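Local coordinates for protein Cry23AA1 (Bacillus thuringiensis, PDB 4RHZ) that forms a binary complex with Cry37Aa1, binds zinc and, by its aerolysin-family fold, probably acts as a pore-forming insecticidal toxin, at residues E9-Y18 and V187-N198; G19-S30 and S170-D180. All coordinates share one frame; numbering follows the deposited sequence. Where two conformers were deposited one is given.

Both contacts sit at one end of this elongated, mostly beta toxin, their centres about 9 Å apart and each more than 30 Å from the centre of the chain. Contact 1 lays helix 6-18 against strand 182-190 and helix 191-197; contact 2 pairs strand 22-27, which follows helix 6-18, with the last part of the long strand 146-179, which runs on into strand 182-190. Along the chain contact 2 is therefore nested inside contact 1. Strand 146-179 pairs with both 22-27 and 182-190 in one sheet, and backbone bonds V187-C175 and V189-L173 join the contacts. The N-terminal helix lies on this sheet, where I10 and M14 touch C175 and M14 also touches V23, away from the zinc site.

Contact 1 of 2, residues E9-Y18 and V187-N198; sequences EINNYMKEVY and VYVSVADLADYN
Y13 drives the edge of its ring into the face of Y197, a T-shaped pair with centroids 4.9 Å apart and planes at 79°. Y13 CD1 stands over the centre of the Y197 ring, closest to Y197 CG at 3.6 Å. CG of Y197 lies anti to its backbone N (chi1 -174°), and this swings the ring out from helix 191-197 toward helix 6-18.

The hydroxyl at the far end of the same ring supplies the polar link: Y197 OH donates over 2.6 Å to E16 OE1, which accepts through its anti lone pair, the one away from OE2. The carboxylate is turned well out of the ring plane, and N12 ND2 reaches E16 OE2 in a weak bond.

The two helices' axes are inclined at 65°, and helix 6-18 packs on the sheet formed by strands 182-190 and 146-179, at one end of this aerolysin-family toxin; I10 and M14 also touch C175 on the latter strand.

Apolar contacts fill the rest. V189 CG2 meets Y13 CE2 at 3.6 Å, while V189 CG1 and V17 CG2 lie over opposite faces of the Y13 ring, both toward its rim. I10 CD1 touches both L194 CG, 3.7 Å away, and V189 CG1. The bend of M14 at chi2 brings its SD to V187 CG2 at 3.8 Å, a further bend at chi3 keeps CE near the same methyl, and Y18 OH lies beside V187 CG1.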
loop_
_atom_site.group_PDB
_atom_site.type_symbol
_atom_site.label_atom_id
_atom_site.label_comp_id
_atom_site.label_asym_id
_atom_site.label_seq_id
_atom_site.Cartn_x
_atom_site.Cartn_y
_atom_site.Cartn_z
ATOM N N GLU A 9 7.690 32.647 19.116
ATOM C CA GLU A 9 6.856 33.525 18.317
ATOM C C GLU A 9 6.314 34.669 19.263
ATOM O O GLU A 9 6.148 35.814 18.806
ATOM C CB GLU A 9 5.669 32.846 17.673
ATOM C CG GLU A 9 5.909 31.768 16.597
ATOM C CD GLU A 9 6.777 32.170 15.475
ATOM O OE1 GLU A 9 6.692 33.360 15.066
ATOM O OE2 GLU A 9 7.562 31.288 15.002
ATOM N N ILE A 10 6.081 34.348 20.546
ATOM C CA ILE A 10 5.854 35.375 21.556
ATOM C C ILE A 10 7.120 36.245 21.653
ATOM O O ILE A 10 7.061 37.441 21.718
ATOM C CB ILE A 10 5.574 34.782 22.920
ATOM C CG1 ILE A 10 4.197 34.208 22.973
ATOM C CG2 ILE A 10 5.705 35.852 23.997
ATOM C CD1 ILE A 10 3.189 35.020 22.320
ATOM N N ASN A 11 8.271 35.641 21.598
ATOM C CA ASN A 11 9.464 36.435 21.656
ATOM C C ASN A 11 9.398 37.454 20.493
ATOM O O ASN A 11 9.682 38.650 20.678
ATOM C CB ASN A 11 10.678 35.513 21.599
ATOM C CG ASN A 11 11.983 36.225 21.722
ATOM O OD1 ASN A 11 12.415 36.938 20.802
ATOM N ND2 ASN A 11 12.688 35.977 22.829
ATOM N N ASN A 12 8.970 37.000 19.316
ATOM C CA ASN A 12 9.058 37.881 18.162
ATOM C C ASN A 12 7.996 38.994 18.243
ATOM O O ASN A 12 8.261 40.124 17.904
ATOM C CB ASN A 12 9.029 37.117 16.811
ATOM C CG ASN A 12 9.093 38.065 15.593
ATOM O OD1 ASN A 12 10.126 38.714 15.297
ATOM N ND2 ASN A 12 7.976 38.149 14.879
ATOM N N TYR A 13 6.813 38.636 18.697
ATOM C CA TYR A 13 5.750 39.543 18.923
ATOM C C TYR A 13 6.188 40.666 19.916
ATOM O O TYR A 13 6.037 41.891 19.638
ATOM C CB TYR A 13 4.592 38.740 19.475
ATOM C CG TYR A 13 3.474 39.576 20.031
ATOM C CD1 TYR A 13 2.387 39.942 19.234
ATOM C CD2 TYR A 13 3.485 39.988 21.368
ATOM C CE1 TYR A 13 1.337 40.689 19.751
ATOM C CE2 TYR A 13 2.423 40.741 21.904
ATOM C CZ TYR A 13 1.372 41.096 21.092
ATOM O OH TYR A 13 0.346 41.859 21.602
ATOM N N MET A 14 6.778 40.262 21.038
ATOM C CA MET A 14 7.175 41.231 22.001
ATOM C C MET A 14 8.198 42.204 21.434
ATOM O O MET A 14 8.172 43.377 21.760
ATOM C CB MET A 14 7.746 40.580 23.252
ATOM C CG MET A 14 6.739 39.960 24.168
ATOM S SD MET A 14 5.438 41.054 24.818
ATOM C CE MET A 14 6.449 41.881 26.058
ATOM N N LYS A 15 9.157 41.715 20.674
ATOM C CA LYS A 15 10.171 42.598 20.133
ATOM C C LYS A 15 9.567 43.554 19.110
ATOM O O LYS A 15 9.927 44.702 19.086
ATOM C CB LYS A 15 11.317 41.841 19.521
ATOM C CG LYS A 15 12.161 41.149 20.577
ATOM C CD LYS A 15 13.426 40.471 20.034
ATOM C CE LYS A 15 14.107 39.724 21.172
ATOM N NZ LYS A 15 15.263 38.861 20.742
ATOM N N GLU A 16 8.636 43.078 18.299
ATOM C CA GLU A 16 8.106 43.907 17.252
ATOM C C GLU A 16 7.164 44.951 17.802
ATOM O O GLU A 16 7.168 46.096 17.336
ATOM C CB GLU A 16 7.388 43.092 16.158
ATOM C CG GLU A 16 8.430 42.362 15.246
ATOM C CD GLU A 16 7.785 41.557 14.123
ATOM O OE1 GLU A 16 6.530 41.378 14.126
ATOM O OE2 GLU A 16 8.537 41.143 13.213
ATOM N N VAL A 17 6.362 44.562 18.784
ATOM C CA VAL A 17 5.304 45.401 19.223
ATOM C C VAL A 17 5.805 46.459 20.211
ATOM O O VAL A 17 5.366 47.618 20.127
ATOM C CB VAL A 17 4.174 44.590 19.831
ATOM C CG1 VAL A 17 3.215 45.508 20.660
ATOM C CG2 VAL A 17 3.408 43.832 18.706
ATOM N N TYR A 18 6.727 46.068 21.096
ATOM C CA TYR A 18 7.183 46.918 22.191
ATOM C C TYR A 18 8.579 47.447 21.984
ATOM O O TYR A 18 9.039 48.276 22.771
ATOM C CB TYR A 18 7.110 46.170 23.567
ATOM C CG TYR A 18 5.672 45.873 23.922
ATOM C CD1 TYR A 18 4.802 46.898 24.229
ATOM C CD2 TYR A 18 5.152 44.589 23.827
ATOM C CE1 TYR A 18 3.472 46.667 24.485
ATOM C CE2 TYR A 18 3.814 44.354 24.075
ATOM C CZ TYR A 18 2.979 45.408 24.429
ATOM O OH TYR A 18 1.636 45.213 24.660
ATOM N N VAL A 187 3.145 42.074 30.154
ATOM C CA VAL A 187 1.794 41.878 29.616
ATOM C C VAL A 187 1.406 40.375 29.410
ATOM O O VAL A 187 2.255 39.480 29.386
ATOM C CB VAL A 187 1.683 42.602 28.274
ATOM C CG1 VAL A 187 1.943 44.182 28.405
ATOM C CG2 VAL A 187 2.703 42.037 27.312
ATOM N N TYR A 188 0.117 40.102 29.284
ATOM C CA TYR A 188 -0.330 38.774 29.020
ATOM C C TYR A 188 -0.758 38.714 27.579
ATOM O O TYR A 188 -1.479 39.613 27.124
ATOM C CB TYR A 188 -1.560 38.460 29.839
ATOM C CG TYR A 188 -1.284 38.211 31.269
ATOM C CD1 TYR A 188 -1.075 36.935 31.725
ATOM C CD2 TYR A 188 -1.289 39.268 32.202
ATOM C CE1 TYR A 188 -0.850 36.674 33.071
ATOM C CE2 TYR A 188 -1.086 39.011 33.567
ATOM C CZ TYR A 188 -0.845 37.721 34.000
ATOM O OH TYR A 188 -0.637 37.453 35.358
ATOM N N VAL A 189 -0.347 37.641 26.892
ATOM C CA VAL A 189 -0.637 37.480 25.479
ATOM C C VAL A 189 -1.180 36.080 25.268
ATOM O O VAL A 189 -0.553 35.128 25.719
ATOM C CB VAL A 189 0.609 37.692 24.623
ATOM C CG1 VAL A 189 0.243 37.555 23.142
ATOM C CG2 VAL A 189 1.247 39.090 24.927
ATOM N N SER A 190 -2.410 36.012 24.735
ATOM C CA SER A 190 -3.127 34.799 24.326
ATOM C C SER A 190 -2.379 34.152 23.184
ATOM O O SER A 190 -1.676 34.818 22.440
ATOM C CB SER A 190 -4.425 35.211 23.621
ATOM O OG SER A 190 -5.552 35.120 24.450
ATOM N N VAL A 191 -2.683 32.889 22.944
ATOM C CA VAL A 191 -2.275 32.206 21.727
ATOM C C VAL A 191 -3.249 32.554 20.592
ATOM O O VAL A 191 -2.844 32.747 19.432
ATOM C CB VAL A 191 -2.121 30.677 22.072
ATOM C CG1 VAL A 191 -3.387 30.183 22.988
ATOM C CG2 VAL A 191 -1.796 29.839 20.854
ATOM N N ALA A 192 -4.522 32.732 20.914
ATOM C CA ALA A 192 -5.435 33.481 19.979
ATOM C C ALA A 192 -4.916 34.841 19.498
ATOM O O ALA A 192 -5.002 35.144 18.323
ATOM C CB ALA A 192 -6.786 33.697 20.613
ATOM N N ASP A 193 -4.409 35.679 20.408
ATOM C CA ASP A 193 -3.811 36.988 20.050
ATOM C C ASP A 193 -2.655 36.789 19.069
ATOM O O ASP A 193 -2.497 37.528 18.053
ATOM C CB ASP A 193 -3.273 37.714 21.305
ATOM C CG ASP A 193 -4.367 38.104 22.279
ATOM O OD1 ASP A 193 -5.517 38.295 21.820
ATOM O OD2 ASP A 193 -4.076 38.210 23.510
ATOM N N LEU A 194 -1.850 35.763 19.356
ATOM C CA LEU A 194 -0.711 35.448 18.477
ATOM C C LEU A 194 -1.239 35.058 17.103
ATOM O O LEU A 194 -0.669 35.425 16.101
ATOM C CB LEU A 194 0.016 34.274 19.054
ATOM C CG LEU A 194 1.524 34.204 19.089
ATOM C CD1 LEU A 194 1.852 32.751 18.983
ATOM C CD2 LEU A 194 2.248 35.030 18.061
ATOM N N ALA A 195 -2.342 34.308 17.072
ATOM C CA ALA A 195 -2.927 33.880 15.787
ATOM C C ALA A 195 -3.465 35.105 15.003
ATOM O O ALA A 195 -3.234 35.233 13.799
ATOM C CB ALA A 195 -4.021 32.808 16.030
ATOM N N ASP A 196 -4.127 36.039 15.685
ATOM C CA ASP A 196 -4.470 37.308 15.044
ATOM C C ASP A 196 -3.247 38.073 14.580
ATOM O O ASP A 196 -3.285 38.749 13.546
ATOM C CB ASP A 196 -5.263 38.209 15.992
ATOM C CG ASP A 196 -6.603 37.623 16.364
ATOM O OD1 ASP A 196 -7.153 36.867 15.540
ATOM O OD2 ASP A 196 -7.089 37.902 17.486
ATOM N N TYR A 197 -2.149 38.005 15.326
ATOM C CA TYR A 197 -0.981 38.780 14.919
ATOM C C TYR A 197 -0.303 38.189 13.702
ATOM O O TYR A 197 0.237 38.922 12.856
ATOM C CB TYR A 197 0.007 38.846 16.050
ATOM C CG TYR A 197 1.202 39.739 15.817
ATOM C CD1 TYR A 197 1.070 41.128 15.900
ATOM C CD2 TYR A 197 2.470 39.214 15.592
ATOM C CE1 TYR A 197 2.154 41.976 15.718
ATOM C CE2 TYR A 197 3.597 40.055 15.417
ATOM C CZ TYR A 197 3.416 41.445 15.486
ATOM O OH TYR A 197 4.458 42.341 15.321
ATOM N N ASN A 198 -0.247 36.857 13.637
ATOM C CA ASN A 198 0.559 36.201 12.584
ATOM C C ASN A 198 -0.204 35.006 12.042
ATOM O O ASN A 198 -0.295 33.980 12.716
ATOM C CB ASN A 198 1.889 35.751 13.138
ATOM C CG ASN A 198 2.798 35.200 12.070
ATOM O OD1 ASN A 198 2.337 34.793 11.004
ATOM N ND2 ASN A 198 4.100 35.207 12.336
#

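Contact 2 of 2, residues G19-S30 and S170-D180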
loop_
_atom_site.group_PDB
_atom_site.type_symbol
_atom_site.label_atom_id
_atom_site.label_comp_id
_atom_site.label_asym_id
_atom_site.label_seq_id
_atom_site.Cartn_x
_atom_site.Cartn_y
_atom_site.Cartn_z
ATOM N N GLY A 19 9.297 46.954 20.981
ATOM C CA GLY A 19 10.719 47.358 20.831
ATOM C C GLY A 19 11.604 46.720 21.878
ATOM O O GLY A 19 12.757 47.097 22.020
ATOM N N ALA A 20 11.108 45.704 22.607
ATOM C CA ALA A 20 11.977 44.979 23.562
ATOM C C ALA A 20 13.150 44.380 22.817
ATOM O O ALA A 20 13.001 44.042 21.678
ATOM C CB ALA A 20 11.181 43.862 24.294
ATOM N N THR A 21 14.319 44.263 23.447
ATOM C CA THR A 21 15.474 43.643 22.818
ATOM C C THR A 21 15.810 42.335 23.493
ATOM O O THR A 21 16.624 41.592 22.996
ATOM C CB THR A 21 16.768 44.522 22.920
ATOM O OG1 THR A 21 16.950 44.996 24.267
ATOM C CG2 THR A 21 16.696 45.689 21.926
ATOM N N THR A 22 15.167 42.082 24.630
ATOM C CA THR A 22 15.361 40.916 25.439
ATOM C C THR A 22 13.919 40.604 25.918
ATOM O O THR A 22 13.189 41.548 26.299
ATOM C CB THR A 22 16.368 41.264 26.546
ATOM O OG1 THR A 22 17.681 40.883 26.122
ATOM C CG2 THR A 22 16.151 40.563 27.731
ATOM N N VAL A 23 13.491 39.317 25.850
ATOM C CA VAL A 23 12.148 38.910 26.249
ATOM C C VAL A 23 12.160 37.634 27.097
ATOM O O VAL A 23 12.910 36.660 26.814
ATOM C CB VAL A 23 11.272 38.580 25.059
ATOM C CG1 VAL A 23 9.897 38.010 25.507
ATOM C CG2 VAL A 23 11.143 39.736 24.094
ATOM N N LYS A 24 11.360 37.647 28.152
ATOM C CA LYS A 24 11.182 36.474 28.931
ATOM C C LYS A 24 9.689 36.208 29.096
ATOM O O LYS A 24 8.937 37.141 29.577
ATOM C CB LYS A 24 11.836 36.664 30.273
ATOM C CG LYS A 24 12.267 35.378 30.887
ATOM C CD LYS A 24 11.275 34.932 31.909
ATOM C CE LYS A 24 11.859 35.134 33.314
ATOM N NZ LYS A 24 11.630 33.866 34.099
ATOM N N SER A 25 9.251 35.018 28.631
ATOM C CA SER A 25 7.849 34.547 28.777
ATOM C C SER A 25 7.688 33.344 29.706
ATOM O O SER A 25 8.581 32.575 29.861
ATOM C CB SER A 25 7.163 34.229 27.420
ATOM O OG SER A 25 7.926 33.375 26.535
ATOM N N THR A 26 6.503 33.154 30.248
ATOM C CA THR A 26 6.191 32.098 31.160
ATOM C C THR A 26 4.767 31.750 30.860
ATOM O O THR A 26 3.935 32.613 30.720
ATOM C CB THR A 26 6.280 32.603 32.607
ATOM O OG1 THR A 26 7.651 32.988 32.849
ATOM C CG2 THR A 26 6.000 31.497 33.563
ATOM N N TYR A 27 4.490 30.472 30.733
ATOM C CA TYR A 27 3.127 29.990 30.513
ATOM C C TYR A 27 2.340 30.264 31.748
ATOM O O TYR A 27 2.803 29.983 32.826
ATOM C CB TYR A 27 3.115 28.462 30.131
ATOM C CG TYR A 27 3.532 28.258 28.691
ATOM C CD1 TYR A 27 4.804 27.917 28.359
ATOM C CD2 TYR A 27 2.622 28.405 27.662
ATOM C CE1 TYR A 27 5.198 27.759 26.998
ATOM C CE2 TYR A 27 3.009 28.204 26.345
ATOM C CZ TYR A 27 4.290 27.889 26.026
ATOM O OH TYR A 27 4.643 27.708 24.654
ATOM N N ASP A 28 1.172 30.857 31.586
ATOM C CA ASP A 28 0.299 31.096 32.710
ATOM C C ASP A 28 -0.294 29.744 33.154
ATOM O O ASP A 28 -0.586 28.897 32.308
ATOM C CB ASP A 28 -0.808 32.080 32.327
ATOM C CG ASP A 28 -1.729 32.407 33.492
ATOM O OD1 ASP A 28 -1.318 33.094 34.441
ATOM O OD2 ASP A 28 -2.894 31.989 33.456
ATOM N N PRO A 29 -0.494 29.542 34.467
ATOM C CA PRO A 29 -1.174 28.302 34.867
ATOM C C PRO A 29 -2.541 28.105 34.166
ATOM O O PRO A 29 -3.049 27.006 34.152
ATOM C CB PRO A 29 -1.390 28.489 36.408
ATOM C CG PRO A 29 -0.319 29.588 36.841
ATOM C CD PRO A 29 -0.330 30.496 35.611
ATOM N N SER A 30 -3.133 29.138 33.576
ATOM C CA SER A 30 -4.377 28.937 32.776
ATOM C C SER A 30 -4.116 28.278 31.409
ATOM O O SER A 30 -5.050 28.051 30.614
ATOM C CB SER A 30 -5.066 30.287 32.445
ATOM O OG SER A 30 -4.238 31.069 31.558
ATOM N N SER A 170 -5.848 27.235 24.811
ATOM C CA SER A 170 -6.437 28.418 25.434
ATOM C C SER A 170 -5.501 28.834 26.557
ATOM O O SER A 170 -4.673 28.014 27.037
ATOM C CB SER A 170 -7.810 28.120 26.017
ATOM O OG SER A 170 -7.622 27.151 27.018
ATOM N N GLY A 171 -5.635 30.110 26.963
ATOM C CA GLY A 171 -4.763 30.639 27.994
ATOM C C GLY A 171 -3.687 31.574 27.505
ATOM O O GLY A 171 -3.651 31.904 26.334
ATOM N N THR A 172 -2.793 32.014 28.412
ATOM C CA THR A 172 -1.920 33.120 28.076
ATOM C C THR A 172 -0.515 32.824 28.507
ATOM O O THR A 172 -0.271 31.885 29.273
ATOM C CB THR A 172 -2.341 34.388 28.844
ATOM O OG1 THR A 172 -2.300 34.114 30.259
ATOM C CG2 THR A 172 -3.733 34.868 28.451
ATOM N N LEU A 173 0.412 33.618 27.992
ATOM C CA LEU A 173 1.759 33.686 28.533
ATOM C C LEU A 173 1.903 35.050 29.211
ATOM O O LEU A 173 1.379 36.076 28.725
ATOM C CB LEU A 173 2.829 33.553 27.429
ATOM C CG LEU A 173 2.920 32.114 26.889
ATOM C CD1 LEU A 173 1.829 31.948 25.778
ATOM C CD2 LEU A 173 4.332 31.807 26.392
ATOM N N PHE A 174 2.654 35.033 30.300
ATOM C CA PHE A 174 3.073 36.215 30.931
ATOM C C PHE A 174 4.366 36.658 30.322
ATOM O O PHE A 174 5.347 35.950 30.446
ATOM C CB PHE A 174 3.214 36.033 32.452
ATOM C CG PHE A 174 3.489 37.359 33.169
ATOM C CD1 PHE A 174 2.586 38.420 33.054
ATOM C CD2 PHE A 174 4.657 37.571 33.813
ATOM C CE1 PHE A 174 2.819 39.643 33.645
ATOM C CE2 PHE A 174 4.915 38.803 34.397
ATOM C CZ PHE A 174 3.980 39.840 34.327
ATOM N N CYS A 175 4.401 37.831 29.692
ATOM C CA CYS A 175 5.622 38.266 28.978
ATOM C C CYS A 175 6.279 39.576 29.498
ATOM O O CYS A 175 5.624 40.628 29.652
ATOM C CB CYS A 175 5.388 38.348 27.444
ATOM S SG CYS A 175 4.131 37.127 26.804
ATOM N N ARG A 176 7.570 39.472 29.758
ATOM C CA ARG A 176 8.385 40.536 30.223
ATOM C C ARG A 176 9.299 40.960 29.075
ATOM O O ARG A 176 10.072 40.146 28.590
ATOM C CB ARG A 176 9.225 40.063 31.448
ATOM C CG ARG A 176 8.399 39.538 32.725
ATOM C CD ARG A 176 9.362 39.007 33.823
ATOM N NE ARG A 176 8.792 38.693 35.147
ATOM C CZ ARG A 176 8.331 37.474 35.535
ATOM N NH1 ARG A 176 8.325 36.464 34.647
ATOM N NH2 ARG A 176 7.864 37.252 36.805
ATOM N N GLY A 177 9.201 42.223 28.626
ATOM C CA GLY A 177 10.113 42.796 27.645
ATOM C C GLY A 177 11.085 43.762 28.297
ATOM O O GLY A 177 10.700 44.522 29.163
ATOM N N TYR A 178 12.341 43.727 27.901
ATOM C CA TYR A 178 13.351 44.606 28.415
ATOM C C TYR A 178 14.041 45.279 27.273
ATOM O O TYR A 178 14.106 44.720 26.177
ATOM C CB TYR A 178 14.428 43.853 29.181
ATOM C CG TYR A 178 13.904 42.940 30.219
ATOM C CD1 TYR A 178 13.848 43.313 31.559
ATOM C CD2 TYR A 178 13.429 41.649 29.844
ATOM C CE1 TYR A 178 13.335 42.390 32.544
ATOM C CE2 TYR A 178 12.915 40.775 30.755
ATOM C CZ TYR A 178 12.872 41.131 32.107
ATOM O OH TYR A 178 12.383 40.178 32.954
ATOM N N ARG A 179 14.509 46.500 27.553
ATOM C CA ARG A 179 15.240 47.367 26.615
ATOM C C ARG A 179 16.238 48.219 27.427
ATOM O O ARG A 179 15.854 48.788 28.452
ATOM C CB ARG A 179 14.225 48.273 25.909
ATOM C CG ARG A 179 14.678 48.897 24.576
ATOM C CD ARG A 179 13.919 50.186 24.361
ATOM N NE ARG A 179 13.632 50.483 22.969
ATOM C CZ ARG A 179 12.406 50.541 22.452
ATOM N NH1 ARG A 179 11.335 50.297 23.230
ATOM N NH2 ARG A 179 12.256 50.846 21.155
ATOM N N ASP A 180 17.489 48.308 26.995
ATOM C CA ASP A 180 18.473 49.250 27.637
ATOM C C ASP A 180 18.551 49.134 29.167
ATOM O O ASP A 180 18.487 50.157 29.885
ATOM C CB ASP A 180 18.171 50.760 27.302
ATOM C CG ASP A 180 18.152 51.061 25.798
ATOM O OD1 ASP A 180 17.216 51.795 25.360
ATOM O OD2 ASP A 180 19.051 50.565 25.065
HETATM O O HOH W 1 7.856 36.213 31.903
#
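Strands 22-27 and 172-179 run antiparallel with axes 4.4 Å apart at closest approach, and T22-Y178, K24-R176 and T26-F174 are the hydrogen-bonded pairs. The K24-R176 bonds are nearly straight, with R176 N to K24 O at 2.7 Å; T26 N to F174 O is weak. At one end Y178 O takes both T21 N and T22 N. At the other, D28 N bonds to T172 O.

On the face carrying K24, T26, F174 and R176, the K24 and R176 side chains lie side by side and point the same way, with K24 NZ and R176 NH1 4.2 Å apart. A water gathers this group: it donates to K24 O and F174 O, accepts from R176 NH1 at 2.8 Å and meets T26 OG1 weakly. F174 CE2 lies over the centre of the R176 guanidinium. Farther along, T22 CG2 packs on Y178 CD2.

The other face belongs to V23, S25, Y27, L173 and C175. L173 CD2 sits over the Y27 ring in a CH-pi contact, 3.9 Å from the ring centroid and 12° off the normal. S25 OG is held by Q7, and helix 6-18 covers V23 and C175 with N11, M14 and I10.

Beyond the strand, D28 OD2 accepts from S30 N, which makes an Asx turn beside T172; S30 OG also donates to the same oxygen. At the opposite end, T21 and T22 facing Y178 form a classic beta bulge, closing an antiparallel ladder in the extended sheet of an aerolysin-family toxin.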